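Putative TetR family transcriptional regulator (Streptomyces coelicolor A3, PDB 3BQY) probably binds operator DNA through a helix-turn-helix motif as a TetR-family regulator and is likely to repress transcription. Local coordinates at residues A[5-10]-A[26-31]; A[59-64]-A[109-114]; A[71-76]-A[120-125]; A[134-139]-A[197-202]; A[149-154]-A[186-191]. All blocks are in the same frame, centred on the assembly; numbering follows the deposited sequence. Where two conformers were deposited one is given.

Contact 1: residues A[5-10]-A[26-31]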
# COMPACT_ATOMS: atom_id res chain seq x y z
N ALA A 5 -22.75 16.19 2.51
CA ALA A 5 -22.73 15.04 3.42
C ALA A 5 -23.56 13.86 2.90
O ALA A 5 -23.13 12.70 3.00
CB ALA A 5 -23.20 15.46 4.81
N ARG A 6 -24.74 14.18 2.37
CA ARG A 6 -25.66 13.19 1.82
C ARG A 6 -25.11 12.58 0.53
O ARG A 6 -25.29 11.38 0.28
CB ARG A 6 -27.03 13.82 1.56
CG ARG A 6 -27.68 14.38 2.81
CD ARG A 6 -29.04 15.00 2.51
NE ARG A 6 -29.68 15.50 3.73
CZ ARG A 6 -30.79 16.23 3.76
NH1 ARG A 6 -31.41 16.58 2.64
NH2 ARG A 6 -31.28 16.63 4.93
N THR A 7 -24.44 13.41 -0.27
CA THR A 7 -23.75 12.96 -1.47
C THR A 7 -22.62 12.01 -1.11
O THR A 7 -22.48 10.96 -1.75
CB THR A 7 -23.22 14.14 -2.27
OG1 THR A 7 -24.33 14.95 -2.66
CG2 THR A 7 -22.50 13.68 -3.53
N VAL A 8 -21.84 12.34 -0.08
CA VAL A 8 -20.77 11.45 0.37
C VAL A 8 -21.32 10.10 0.85
O VAL A 8 -20.77 9.05 0.53
CB VAL A 8 -19.90 12.10 1.49
CG1 VAL A 8 -18.93 11.05 2.09
CG2 VAL A 8 -19.11 13.30 0.92
N GLN A 9 -22.43 10.14 1.58
CA GLN A 9 -23.03 8.90 2.08
C GLN A 9 -23.54 8.03 0.93
O GLN A 9 -23.33 6.83 0.92
CB GLN A 9 -24.17 9.20 3.06
CG GLN A 9 -24.67 7.96 3.79
CD GLN A 9 -23.55 7.18 4.49
OE1 GLN A 9 -22.95 7.65 5.45
NE2 GLN A 9 -23.25 5.97 3.98
N THR A 10 -24.22 8.64 -0.02
CA THR A 10 -24.71 7.92 -1.20
C THR A 10 -23.55 7.28 -1.99
O THR A 10 -23.63 6.11 -2.40
CB THR A 10 -25.58 8.83 -2.08
OG1 THR A 10 -26.71 9.26 -1.32
CG2 THR A 10 -26.10 8.07 -3.32
N ARG A 26 -21.64 10.36 -12.95
CA ARG A 26 -22.91 10.04 -13.60
C ARG A 26 -23.67 8.96 -12.82
O ARG A 26 -24.88 9.09 -12.62
CB ARG A 26 -22.71 9.62 -15.06
CG ARG A 26 -22.09 10.78 -15.89
CD ARG A 26 -22.05 10.52 -17.39
NE ARG A 26 -21.18 11.46 -18.09
CZ ARG A 26 -21.54 12.69 -18.48
NH1 ARG A 26 -22.78 13.14 -18.22
NH2 ARG A 26 -20.66 13.48 -19.12
N ARG A 27 -22.95 7.92 -12.41
CA ARG A 27 -23.55 6.81 -11.62
C ARG A 27 -24.13 7.35 -10.31
O ARG A 27 -25.22 6.97 -9.91
CB ARG A 27 -22.50 5.72 -11.32
CG ARG A 27 -22.97 4.50 -10.54
CD ARG A 27 -23.80 3.57 -11.41
NE ARG A 27 -24.49 2.56 -10.59
CZ ARG A 27 -25.67 2.75 -9.99
NH1 ARG A 27 -26.22 1.76 -9.30
NH2 ARG A 27 -26.29 3.93 -10.07
N LEU A 28 -23.37 8.22 -9.64
CA LEU A 28 -23.83 8.91 -8.44
C LEU A 28 -25.04 9.79 -8.69
O LEU A 28 -25.95 9.81 -7.86
CB LEU A 28 -22.67 9.76 -7.86
CG LEU A 28 -22.82 10.41 -6.49
CD1 LEU A 28 -23.35 9.43 -5.45
CD2 LEU A 28 -21.45 10.95 -6.05
N ALA A 29 -25.04 10.53 -9.80
CA ALA A 29 -26.20 11.33 -10.19
C ALA A 29 -27.44 10.45 -10.41
O ALA A 29 -28.54 10.80 -9.97
CB ALA A 29 -25.89 12.15 -11.45
N GLN A 30 -27.27 9.32 -11.10
CA GLN A 30 -28.39 8.38 -11.35
C GLN A 30 -28.92 7.90 -9.99
O GLN A 30 -30.12 7.92 -9.76
CB GLN A 30 -27.99 7.19 -12.27
CG GLN A 30 -27.66 7.55 -13.75
CD GLN A 30 -26.73 6.55 -14.45
OE1 GLN A 30 -26.39 5.48 -13.84
NE2 GLN A 30 -26.29 6.90 -15.76
N ALA A 31 -28.00 7.54 -9.09
CA ALA A 31 -28.35 7.07 -7.74
C ALA A 31 -29.17 8.07 -6.91
O ALA A 31 -30.04 7.66 -6.15
CB ALA A 31 -27.10 6.64 -6.97
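Thr10 of helix 4-18 and Leu28 of helix 25-32 meet methyl to methyl in the helical DNA-binding domain of a TetR-family regulator; residues 26-31 belong to the predicted helix-turn-helix, which runs on into helix 36-42. The axes of the two segments stay 10.6 Å apart and run at 106° to each other, a spacing bridged mainly by side chains. Leu28 holds CG anti to its backbone N (chi1 -171°), which carries its forked end towards helix 4-18. CD1 lies 3.7 Å from Thr10 CG2, whereas CD2 packs 3.9 Å from Thr7 CG2, the Thr7 and Leu28 chains crossing near a right angle. Both threonines place CG2 opposite the backbone N and so present a methyl to the partner helix; Thr7 OG1 is bonded to Asp3 O instead. Leu39 and Leu49 also touch Leu28, which is buried. A serine in place of Thr10 would probably open a gap beside Leu28 CD1 and Ala31 CB, which share its CG2. The Thr10 hydroxyl turns back on its own helix: OG1 donates to Arg6 O over 3.0 Å, tilted 30° from the carbonyl plane, while Thr10 N reaches the same oxygen from the opposite face.

Contact 2: residues A[59-64]-A[109-114]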
# COMPACT_ATOMS: atom_id res chain seq x y z
N ASP A 59 -13.27 9.14 10.19
CA ASP A 59 -13.90 9.83 11.31
C ASP A 59 -13.75 8.99 12.58
O ASP A 59 -14.04 7.79 12.58
CB ASP A 59 -15.38 10.03 11.01
CG ASP A 59 -16.11 10.73 12.13
OD1 ASP A 59 -15.66 11.83 12.55
OD2 ASP A 59 -17.12 10.16 12.60
N GLY A 60 -13.25 9.57 13.65
CA GLY A 60 -13.17 8.79 14.88
C GLY A 60 -11.97 7.87 15.04
O GLY A 60 -11.72 7.39 16.14
N VAL A 61 -11.20 7.63 13.97
CA VAL A 61 -10.00 6.80 14.08
C VAL A 61 -9.03 7.31 15.16
O VAL A 61 -8.54 6.51 15.95
CB VAL A 61 -9.32 6.61 12.72
CG1 VAL A 61 -7.98 5.91 12.85
CG2 VAL A 61 -10.27 5.77 11.79
N ALA A 62 -8.80 8.62 15.21
CA ALA A 62 -7.83 9.19 16.16
C ALA A 62 -8.23 8.91 17.61
O ALA A 62 -7.38 8.86 18.50
CB ALA A 62 -7.70 10.70 15.94
N ASP A 63 -9.53 8.75 17.86
CA ASP A 63 -10.01 8.50 19.22
C ASP A 63 -9.73 7.09 19.73
O ASP A 63 -9.85 6.83 20.93
CB ASP A 63 -11.50 8.82 19.29
CG ASP A 63 -11.78 10.30 19.00
OD1 ASP A 63 -10.99 11.16 19.46
OD2 ASP A 63 -12.75 10.58 18.30
N ALA A 64 -9.31 6.19 18.84
CA ALA A 64 -8.92 4.83 19.22
C ALA A 64 -7.77 4.79 20.24
O ALA A 64 -7.67 3.83 21.00
CB ALA A 64 -8.57 3.99 17.99
N LEU A 109 -5.42 14.28 9.82
CA LEU A 109 -4.47 15.05 10.62
C LEU A 109 -4.55 14.67 12.12
O LEU A 109 -3.52 14.54 12.78
CB LEU A 109 -4.68 16.55 10.44
CG LEU A 109 -4.39 17.14 9.05
CD1 LEU A 109 -4.84 18.59 9.00
CD2 LEU A 109 -2.91 17.05 8.72
N ARG A 110 -5.76 14.53 12.66
CA ARG A 110 -5.91 14.15 14.07
C ARG A 110 -5.30 12.77 14.33
O ARG A 110 -4.66 12.55 15.36
CB ARG A 110 -7.37 14.17 14.53
CG ARG A 110 -7.68 15.28 15.51
CD ARG A 110 -9.17 15.35 15.93
NE ARG A 110 -10.12 15.05 14.84
CZ ARG A 110 -10.68 15.95 14.03
NH1 ARG A 110 -10.45 17.27 14.17
NH2 ARG A 110 -11.52 15.55 13.11
N PHE A 111 -5.52 11.85 13.40
CA PHE A 111 -4.95 10.49 13.49
C PHE A 111 -3.41 10.59 13.51
O PHE A 111 -2.78 10.01 14.38
CB PHE A 111 -5.41 9.61 12.29
CG PHE A 111 -4.54 8.41 12.06
CD1 PHE A 111 -4.68 7.27 12.86
CD2 PHE A 111 -3.57 8.41 11.07
CE1 PHE A 111 -3.85 6.15 12.65
CE2 PHE A 111 -2.74 7.31 10.88
CZ PHE A 111 -2.89 6.18 11.68
N ALA A 112 -2.84 11.36 12.58
CA ALA A 112 -1.39 11.44 12.43
C ALA A 112 -0.77 12.12 13.65
O ALA A 112 0.23 11.66 14.21
CB ALA A 112 -1.03 12.23 11.15
N ASP A 113 -1.36 13.24 14.04
CA ASP A 113 -0.88 13.99 15.21
C ASP A 113 -0.97 13.12 16.47
O ASP A 113 -0.06 13.12 17.30
CB ASP A 113 -1.72 15.28 15.37
CG ASP A 113 -1.16 16.21 16.44
OD1 ASP A 113 -0.06 16.75 16.27
OD2 ASP A 113 -1.82 16.39 17.46
N GLY A 114 -2.08 12.37 16.60
CA GLY A 114 -2.31 11.52 17.77
C GLY A 114 -1.26 10.43 17.84
O GLY A 114 -0.68 10.19 18.90
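Asp113 OD1 accepts from two backbone N-H groups of the second subunit, Leu176 N and, more weakly, His175 N, while the same helix, 106-121, turns Arg110 and Phe111 against Val61 and Ala62 of the loop 59-64. The approach to that loop is very close, with Ala62 CA and Phe111 CA 4.1 Å apart. At this spacing the short Ala62 CB rests directly on the helix backbone, 3.5 Å from Phe111 N and 3.6 Å from Arg110 C. It also touches the root of the arginine, 3.8 Å from Arg110 CB; Arg110 was modelled in two conformers. Val61 reaches further. Its CG1, anti to the backbone N (chi1 173°), comes 3.6 Å from Phe111 CD1 and meets the ring obliquely, near one ortho corner. Leu80 and Leu84 of helix 73-89 touch the same ring, and Ala87 touches Val61, which makes this a three-way apolar junction. Short-range bonds shape the loop: Asp63 N to Gly60 O (3.1 Å) and Ala64 N to Val61 O (3.0 Å) wind it into a 3-10 turn. Gly60, whose O opens the turn, has phi 83°, where a side chain would be jammed against Asp59 O. The loop follows helix 46-57, and the arrangement is consistent with the join between the DNA-binding head and the all-helical C-terminal domain in the TetR fold.

Contact 3: residues A[71-76]-A[120-125]. With PO4 (phosphate ion), chain B.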
# COMPACT_ATOMS: atom_id res chain seq x y z
N GLY A 71 -3.64 1.60 28.37
CA GLY A 71 -2.63 0.77 27.73
C GLY A 71 -1.33 1.58 27.64
O GLY A 71 -1.33 2.82 27.75
N ASP A 72 -0.21 0.89 27.45
CA ASP A 72 1.09 1.55 27.28
C ASP A 72 1.16 2.13 25.85
O ASP A 72 0.23 1.96 25.06
CB ASP A 72 2.20 0.52 27.51
CG ASP A 72 2.40 -0.41 26.31
OD1 ASP A 72 1.39 -0.83 25.72
OD2 ASP A 72 3.55 -0.64 25.89
N TRP A 73 2.27 2.78 25.50
CA TRP A 73 2.38 3.43 24.20
C TRP A 73 2.21 2.41 23.03
O TRP A 73 1.68 2.76 21.97
CB TRP A 73 3.73 4.17 24.08
CG TRP A 73 4.91 3.24 24.13
CD1 TRP A 73 5.63 2.87 25.25
CD2 TRP A 73 5.49 2.55 23.02
NE1 TRP A 73 6.65 1.98 24.88
CE2 TRP A 73 6.57 1.77 23.52
CE3 TRP A 73 5.21 2.51 21.63
CZ2 TRP A 73 7.35 0.95 22.70
CZ3 TRP A 73 5.99 1.69 20.81
CH2 TRP A 73 7.05 0.90 21.36
N SER A 74 2.72 1.18 23.21
CA SER A 74 2.66 0.20 22.12
C SER A 74 1.21 -0.26 21.90
O SER A 74 0.78 -0.42 20.75
CB SER A 74 3.60 -1.01 22.34
OG SER A 74 3.23 -1.73 23.50
N GLU A 75 0.46 -0.46 22.99
CA GLU A 75 -0.96 -0.79 22.88
C GLU A 75 -1.76 0.35 22.26
O GLU A 75 -2.61 0.13 21.40
CB GLU A 75 -1.58 -1.17 24.24
CG GLU A 75 -2.97 -1.80 24.10
CD GLU A 75 -2.99 -2.92 23.07
OE1 GLU A 75 -2.14 -3.83 23.19
OE2 GLU A 75 -3.80 -2.86 22.11
N ARG A 76 -1.48 1.59 22.65
CA ARG A 76 -2.25 2.70 22.06
C ARG A 76 -1.90 2.89 20.57
O ARG A 76 -2.77 3.21 19.75
CB ARG A 76 -2.03 4.00 22.85
CG ARG A 76 -2.57 3.85 24.30
CD ARG A 76 -2.19 5.07 25.13
NE ARG A 76 -2.94 6.25 24.67
CZ ARG A 76 -2.47 7.50 24.63
NH1 ARG A 76 -1.20 7.78 24.93
NH2 ARG A 76 -3.27 8.49 24.25
N ARG A 120 6.02 10.39 20.92
CA ARG A 120 6.82 11.44 21.56
C ARG A 120 6.65 11.43 23.09
O ARG A 120 7.61 11.55 23.85
CB ARG A 120 6.49 12.82 20.98
CG ARG A 120 6.95 12.99 19.50
CD ARG A 120 6.60 14.40 18.98
NE ARG A 120 7.62 15.40 19.38
CZ ARG A 120 7.35 16.59 19.91
NH1 ARG A 120 6.10 16.98 20.13
NH2 ARG A 120 8.36 17.43 20.19
N GLU A 121 5.39 11.31 23.54
CA GLU A 121 5.09 11.33 24.98
C GLU A 121 5.59 10.09 25.71
O GLU A 121 5.69 10.10 26.95
CB GLU A 121 3.59 11.50 25.21
CG GLU A 121 3.19 12.93 24.75
CD GLU A 121 1.70 13.18 24.71
OE1 GLU A 121 0.93 12.31 25.17
OE2 GLU A 121 1.31 14.25 24.20
N ALA A 122 5.93 9.06 24.95
CA ALA A 122 6.49 7.82 25.51
C ALA A 122 8.02 7.79 25.44
O ALA A 122 8.64 6.80 25.81
CB ALA A 122 5.92 6.62 24.77
N GLY A 123 8.62 8.88 24.96
CA GLY A 123 10.08 9.00 25.01
C GLY A 123 10.76 8.83 23.66
O GLY A 123 11.99 8.80 23.59
N PHE A 124 9.99 8.74 22.58
CA PHE A 124 10.63 8.76 21.25
C PHE A 124 10.99 10.17 20.82
O PHE A 124 10.20 11.11 21.03
CB PHE A 124 9.72 8.14 20.19
CG PHE A 124 9.54 6.66 20.38
CD1 PHE A 124 8.55 6.17 21.23
CD2 PHE A 124 10.40 5.77 19.74
CE1 PHE A 124 8.41 4.77 21.43
CE2 PHE A 124 10.27 4.39 19.94
CZ PHE A 124 9.26 3.90 20.78
N GLY A 125 12.17 10.31 20.19
CA GLY A 125 12.59 11.60 19.65
C GLY A 125 11.74 11.95 18.44
O GLY A 125 11.07 11.06 17.87
P PO4 B . 7.16 2.08 28.68
O1 PO4 B . 7.49 1.10 27.58
O2 PO4 B . 5.70 1.92 29.07
O3 PO4 B . 8.08 1.80 29.86
O4 PO4 B . 7.40 3.51 28.22
O HOH W 1 -1.19 10.80 23.86
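An edge-to-face aromatic contact joins the start of helix 73-89 to the turn that follows helix 106-121, within the C-terminal domain. The edge of Phe124 points at the six-membered ring of Trp73, the ring centroids lying 5.0 Å apart and the planes at 72°. Phe124 CZ stands 3.8 Å from Trp73 CH2, with CE1 beside it over the same face. Closer to the backbone, Ala122 CB comes within 3.4 Å of Trp73 CB, a tight methyl-to-methylene contact. The indole CG sits between the backbone N and the carbonyl carbon (chi1 64°), which lays its other face along Asp72 OD2 and Ser74 CB. Those neighbours are themselves fixed, because Asp72 caps the helix, OD1 accepting from Glu75 N at 2.9 Å and OD2 taking Ser74 OG at 2.6 Å on its syn lone pair. Gly123 closes helix 106-121 with a Schellman motif and turns the chain to bring up Phe124. A water links the charged flank, accepting from Arg76 NH2 and donating to Glu121 OE1 (2.9 Å). At the ring edge, Trp73 NE1 donates to phosphate O1 at 3.0 Å along a bent path of 138°; Arg207 holds the same ion. A leucine in place of Trp73 would probably leave the edge of Phe124 without its aromatic face and the phosphate without one of its donors. The chemistry implies an apolar face toward Phe124, a carboxylate oxygen near the rim of the other face, and an N-H used at the edge by a phosphate probably acquired from the crystallisation liquor.

Contact 4: residues A[134-139]-A[197-202]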
# COMPACT_ATOMS: atom_id res chain seq x y z
N TYR A 134 4.87 7.23 9.42
CA TYR A 134 4.88 6.77 8.03
C TYR A 134 5.00 5.25 7.94
O TYR A 134 4.33 4.61 7.15
CB TYR A 134 6.02 7.42 7.21
CG TYR A 134 5.65 8.85 6.84
CD1 TYR A 134 4.80 9.11 5.77
CD2 TYR A 134 6.07 9.91 7.61
CE1 TYR A 134 4.42 10.44 5.44
CE2 TYR A 134 5.70 11.23 7.29
CZ TYR A 134 4.88 11.48 6.22
OH TYR A 134 4.52 12.79 5.92
N SER A 135 5.84 4.66 8.78
CA SER A 135 6.03 3.19 8.71
C SER A 135 4.72 2.48 9.04
O SER A 135 4.30 1.55 8.33
CB SER A 135 7.11 2.70 9.67
OG SER A 135 8.34 3.38 9.46
N VAL A 136 4.07 2.90 10.13
CA VAL A 136 2.84 2.24 10.58
C VAL A 136 1.70 2.49 9.59
O VAL A 136 0.95 1.55 9.23
CB VAL A 136 2.42 2.75 12.00
CG1 VAL A 136 1.04 2.22 12.35
CG2 VAL A 136 3.45 2.31 13.06
N ALA A 137 1.55 3.75 9.16
CA ALA A 137 0.47 4.09 8.22
C ALA A 137 0.69 3.41 6.89
O ALA A 137 -0.26 2.88 6.33
CB ALA A 137 0.37 5.59 8.02
N ASN A 138 1.92 3.43 6.36
CA ASN A 138 2.17 2.81 5.06
C ASN A 138 2.05 1.30 5.11
O ASN A 138 1.53 0.68 4.17
CB ASN A 138 3.51 3.24 4.48
CG ASN A 138 3.50 4.71 4.04
OD1 ASN A 138 2.44 5.29 3.83
ND2 ASN A 138 4.67 5.30 3.94
N PHE A 139 2.50 0.69 6.20
CA PHE A 139 2.24 -0.76 6.34
C PHE A 139 0.72 -1.04 6.41
O PHE A 139 0.20 -1.96 5.77
CB PHE A 139 2.90 -1.32 7.60
CG PHE A 139 2.36 -2.67 7.97
CD1 PHE A 139 2.64 -3.79 7.16
CD2 PHE A 139 1.49 -2.82 9.07
CE1 PHE A 139 2.09 -5.05 7.46
CE2 PHE A 139 0.95 -4.08 9.39
CZ PHE A 139 1.24 -5.19 8.57
N ARG A 197 3.07 -6.16 15.24
CA ARG A 197 3.99 -6.62 16.29
C ARG A 197 5.46 -6.40 15.89
O ARG A 197 6.26 -5.93 16.70
CB ARG A 197 3.76 -8.11 16.63
CG ARG A 197 4.95 -8.80 17.33
CD ARG A 197 4.56 -10.13 18.01
NE ARG A 197 4.66 -11.34 17.19
CZ ARG A 197 5.30 -12.46 17.56
NH1 ARG A 197 5.32 -13.51 16.77
NH2 ARG A 197 5.92 -12.52 18.74
N LEU A 198 5.81 -6.76 14.65
CA LEU A 198 7.19 -6.50 14.15
C LEU A 198 7.56 -5.00 14.30
O LEU A 198 8.66 -4.68 14.79
CB LEU A 198 7.38 -6.89 12.68
CG LEU A 198 7.23 -8.37 12.33
CD1 LEU A 198 7.54 -8.58 10.85
CD2 LEU A 198 8.18 -9.21 13.22
N LEU A 199 6.69 -4.12 13.81
CA LEU A 199 6.92 -2.66 13.88
C LEU A 199 7.08 -2.20 15.32
O LEU A 199 8.00 -1.44 15.61
CB LEU A 199 5.78 -1.86 13.19
CG LEU A 199 5.67 -2.09 11.65
CD1 LEU A 199 4.41 -1.39 11.01
CD2 LEU A 199 6.94 -1.55 10.97
N LEU A 200 6.20 -2.67 16.21
CA LEU A 200 6.24 -2.24 17.60
C LEU A 200 7.47 -2.77 18.33
O LEU A 200 8.08 -2.05 19.12
CB LEU A 200 4.96 -2.66 18.33
CG LEU A 200 3.70 -1.96 17.81
CD1 LEU A 200 2.47 -2.64 18.42
CD2 LEU A 200 3.69 -0.43 18.08
N ASP A 201 7.84 -4.03 18.06
CA ASP A 201 9.10 -4.60 18.59
C ASP A 201 10.30 -3.81 18.08
O ASP A 201 11.24 -3.54 18.83
CB ASP A 201 9.25 -6.08 18.19
CG ASP A 201 8.40 -7.01 19.04
OD1 ASP A 201 7.88 -6.57 20.08
OD2 ASP A 201 8.26 -8.19 18.67
N GLY A 202 10.27 -3.45 16.80
CA GLY A 202 11.32 -2.62 16.21
C GLY A 202 11.38 -1.27 16.91
O GLY A 202 12.48 -0.78 17.22
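Leu199 is the one residue of segment 197-202 in contact with segment 134-139, and nearly all of its contact is made by a single methyl. CD1 lies 3.7 Å from Phe139 CB and 3.8 Å from Phe139 CD2, meeting the ring obliquely near its root. The same methyl is 4.0 Å from Ser135 O and equally far from Val136 CA, so that it rests on the backbone as well as on side chains. Val136 CG2 flanks it more loosely, at 4.3 Å from Leu199 CD1. The other branch, CD2, takes a lesser share, 4.4 Å from Ser135 CB. Torsions bring these groups together from both helices: Leu199 has CG anti to its carbonyl carbon (chi1 -65°), extending the branched end across the gap, while Phe139, with CG anti to the backbone N (chi1 164°), swings its ring aside and offers CB and the nearer ring carbons. Ser135 OG is bonded instead to Arg131 O, one turn earlier in its own helix.

Beyond this shell, the two segments run antiparallel, at 175°, with axes 10.8 Å apart. Helix 73-89 closes one flank, Ala81 touching Val136, and Thr77 and Ala78 touching Leu200. The second subunit covers other parts: its Gly195 packs on Ser135, its Glu146 on Asn138 and its Val206 on Arg197. Antiparallel segments of helices 126-151 and 188-206, packed against a second copy in this way, are consistent with the four-helix bundle by which TetR-family proteins dimerise.

Contact 5: residues A[149-154]-A[186-191]. With PO4 (phosphate ion), chain C.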
# COMPACT_ATOMS: atom_id res chain seq x y z
N ALA A 149 -7.88 -6.41 -2.18
CA ALA A 149 -7.66 -6.97 -3.52
C ALA A 149 -7.98 -8.47 -3.56
O ALA A 149 -8.53 -8.97 -4.56
CB ALA A 149 -6.23 -6.72 -3.97
N ALA A 150 -7.62 -9.18 -2.49
CA ALA A 150 -7.82 -10.62 -2.36
C ALA A 150 -9.29 -10.99 -2.19
O ALA A 150 -9.72 -12.04 -2.67
CB ALA A 150 -7.02 -11.18 -1.22
N LEU A 151 -10.04 -10.12 -1.52
CA LEU A 151 -11.46 -10.37 -1.24
C LEU A 151 -12.38 -9.92 -2.37
O LEU A 151 -13.57 -10.22 -2.34
CB LEU A 151 -11.87 -9.70 0.09
CG LEU A 151 -11.15 -10.15 1.36
CD1 LEU A 151 -11.25 -9.07 2.45
CD2 LEU A 151 -11.69 -11.50 1.86
N THR A 152 -11.83 -9.20 -3.34
CA THR A 152 -12.56 -8.77 -4.53
C THR A 152 -12.93 -10.01 -5.34
O THR A 152 -12.09 -10.90 -5.49
CB THR A 152 -11.72 -7.82 -5.42
OG1 THR A 152 -11.21 -6.74 -4.62
CG2 THR A 152 -12.56 -7.22 -6.57
N PRO A 153 -14.20 -10.09 -5.82
CA PRO A 153 -14.61 -11.23 -6.66
C PRO A 153 -13.54 -11.58 -7.70
O PRO A 153 -13.20 -10.73 -8.53
CB PRO A 153 -15.88 -10.72 -7.36
CG PRO A 153 -16.45 -9.68 -6.41
CD PRO A 153 -15.30 -9.13 -5.60
N GLY A 154 -12.99 -12.79 -7.63
CA GLY A 154 -11.90 -13.21 -8.53
C GLY A 154 -10.49 -13.08 -7.96
O GLY A 154 -9.54 -13.67 -8.49
N THR A 186 -6.90 -17.44 5.22
CA THR A 186 -7.78 -16.28 5.09
C THR A 186 -7.76 -15.42 6.36
O THR A 186 -8.61 -14.52 6.54
CB THR A 186 -9.22 -16.67 4.74
OG1 THR A 186 -9.71 -17.61 5.70
CG2 THR A 186 -9.28 -17.26 3.33
N ASP A 187 -6.79 -15.69 7.25
CA ASP A 187 -6.67 -14.95 8.51
C ASP A 187 -5.86 -13.68 8.32
O ASP A 187 -4.73 -13.56 8.80
CB ASP A 187 -6.02 -15.79 9.60
CG ASP A 187 -6.39 -15.32 11.00
OD1 ASP A 187 -6.80 -14.11 11.17
OD2 ASP A 187 -6.27 -16.17 11.92
N PHE A 188 -6.45 -12.73 7.61
CA PHE A 188 -5.81 -11.44 7.38
C PHE A 188 -5.54 -10.68 8.66
O PHE A 188 -4.53 -9.96 8.78
CB PHE A 188 -6.68 -10.58 6.48
CG PHE A 188 -6.78 -11.11 5.09
CD1 PHE A 188 -5.68 -11.05 4.24
CD2 PHE A 188 -7.97 -11.65 4.62
CE1 PHE A 188 -5.77 -11.53 2.93
CE2 PHE A 188 -8.07 -12.13 3.33
CZ PHE A 188 -6.96 -12.08 2.49
N THR A 189 -6.44 -10.82 9.62
CA THR A 189 -6.27 -10.16 10.91
C THR A 189 -4.99 -10.62 11.60
O THR A 189 -4.24 -9.78 12.11
CB THR A 189 -7.50 -10.35 11.82
OG1 THR A 189 -8.64 -9.77 11.17
CG2 THR A 189 -7.31 -9.63 13.17
N ALA A 190 -4.76 -11.93 11.65
CA ALA A 190 -3.52 -12.50 12.19
C ALA A 190 -2.27 -11.97 11.46
O ALA A 190 -1.27 -11.63 12.11
CB ALA A 190 -3.55 -14.05 12.16
N HIS A 191 -2.33 -11.88 10.13
CA HIS A 191 -1.20 -11.33 9.35
C HIS A 191 -0.94 -9.87 9.76
O HIS A 191 0.20 -9.47 9.98
CB HIS A 191 -1.48 -11.43 7.85
CG HIS A 191 -1.49 -12.83 7.35
ND1 HIS A 191 -1.89 -13.17 6.07
CD2 HIS A 191 -1.20 -14.00 7.97
CE1 HIS A 191 -1.80 -14.48 5.92
NE2 HIS A 191 -1.40 -15.01 7.06
P PO4 C . -1.60 -17.36 9.84
O1 PO4 C . -2.88 -17.56 10.62
O2 PO4 C . -1.36 -15.87 9.72
O3 PO4 C . -0.44 -17.99 10.55
O4 PO4 C . -1.76 -17.96 8.48
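Phe188 reaches out from the first turn of helix 188-206 and meets two side chains at the end of helix 126-151, each with a different ring carbon. Its far corner, CZ, stands 3.8 Å from Ala150 CB, and the adjoining CE2 lies 4.0 Å from Leu151 CD2. The Leu151 and Phe188 side chains point past each other in opposed senses, and both CD2 and Ala150 CB meet the ring obliquely. Phe188 holds CG anti to its carbonyl carbon (chi1 -68°), and that rotation carries the ring across a wide gap: even the nearest CA atoms, those of Ala150 and Thr186, are 9.4 Å apart. In the C-terminal domain of this TetR-family fold, the contact brings the end of one long helix up to the beginning of another, at the surface, with Glu161 of helix 161-167 touching both Ala150 and Phe188. Asp187 is the N-cap of helix 188-206; its OD1 accepts from Ala190 N at 3.0 Å, the donor standing 61° out of the carboxylate plane. A phosphate, probably from the crystallisation liquor, lies between His191 and Arg131 of the second subunit, but its fit is doubtful, and the weak bond from His191 NE2 to its O4 should carry little weight.

Contact 4 is the fully buried one, contacts 1 to 3 are partly buried, and contact 5 lies at the surface. Contact 1 stands alone in the DNA-binding head, its centre about 41 Å from that of contact 3, on the far side of the chain's centre. Contacts 2 and 3 share helix 106-121, one near its middle and one at its end. Contacts 4 and 5 both join helices 126-151 and 188-206, contact 5 nested within the loop that contact 4 closes. Contacts 3 and 4 touch, Ser74 O lying 3.6 Å from Leu200 CD1. Apolar groups carry contacts 1 and 4, with a phenylalanine ring joining in contact 4, whereas contacts 3 and 5, at helix ends, add capping aspartates and phosphates.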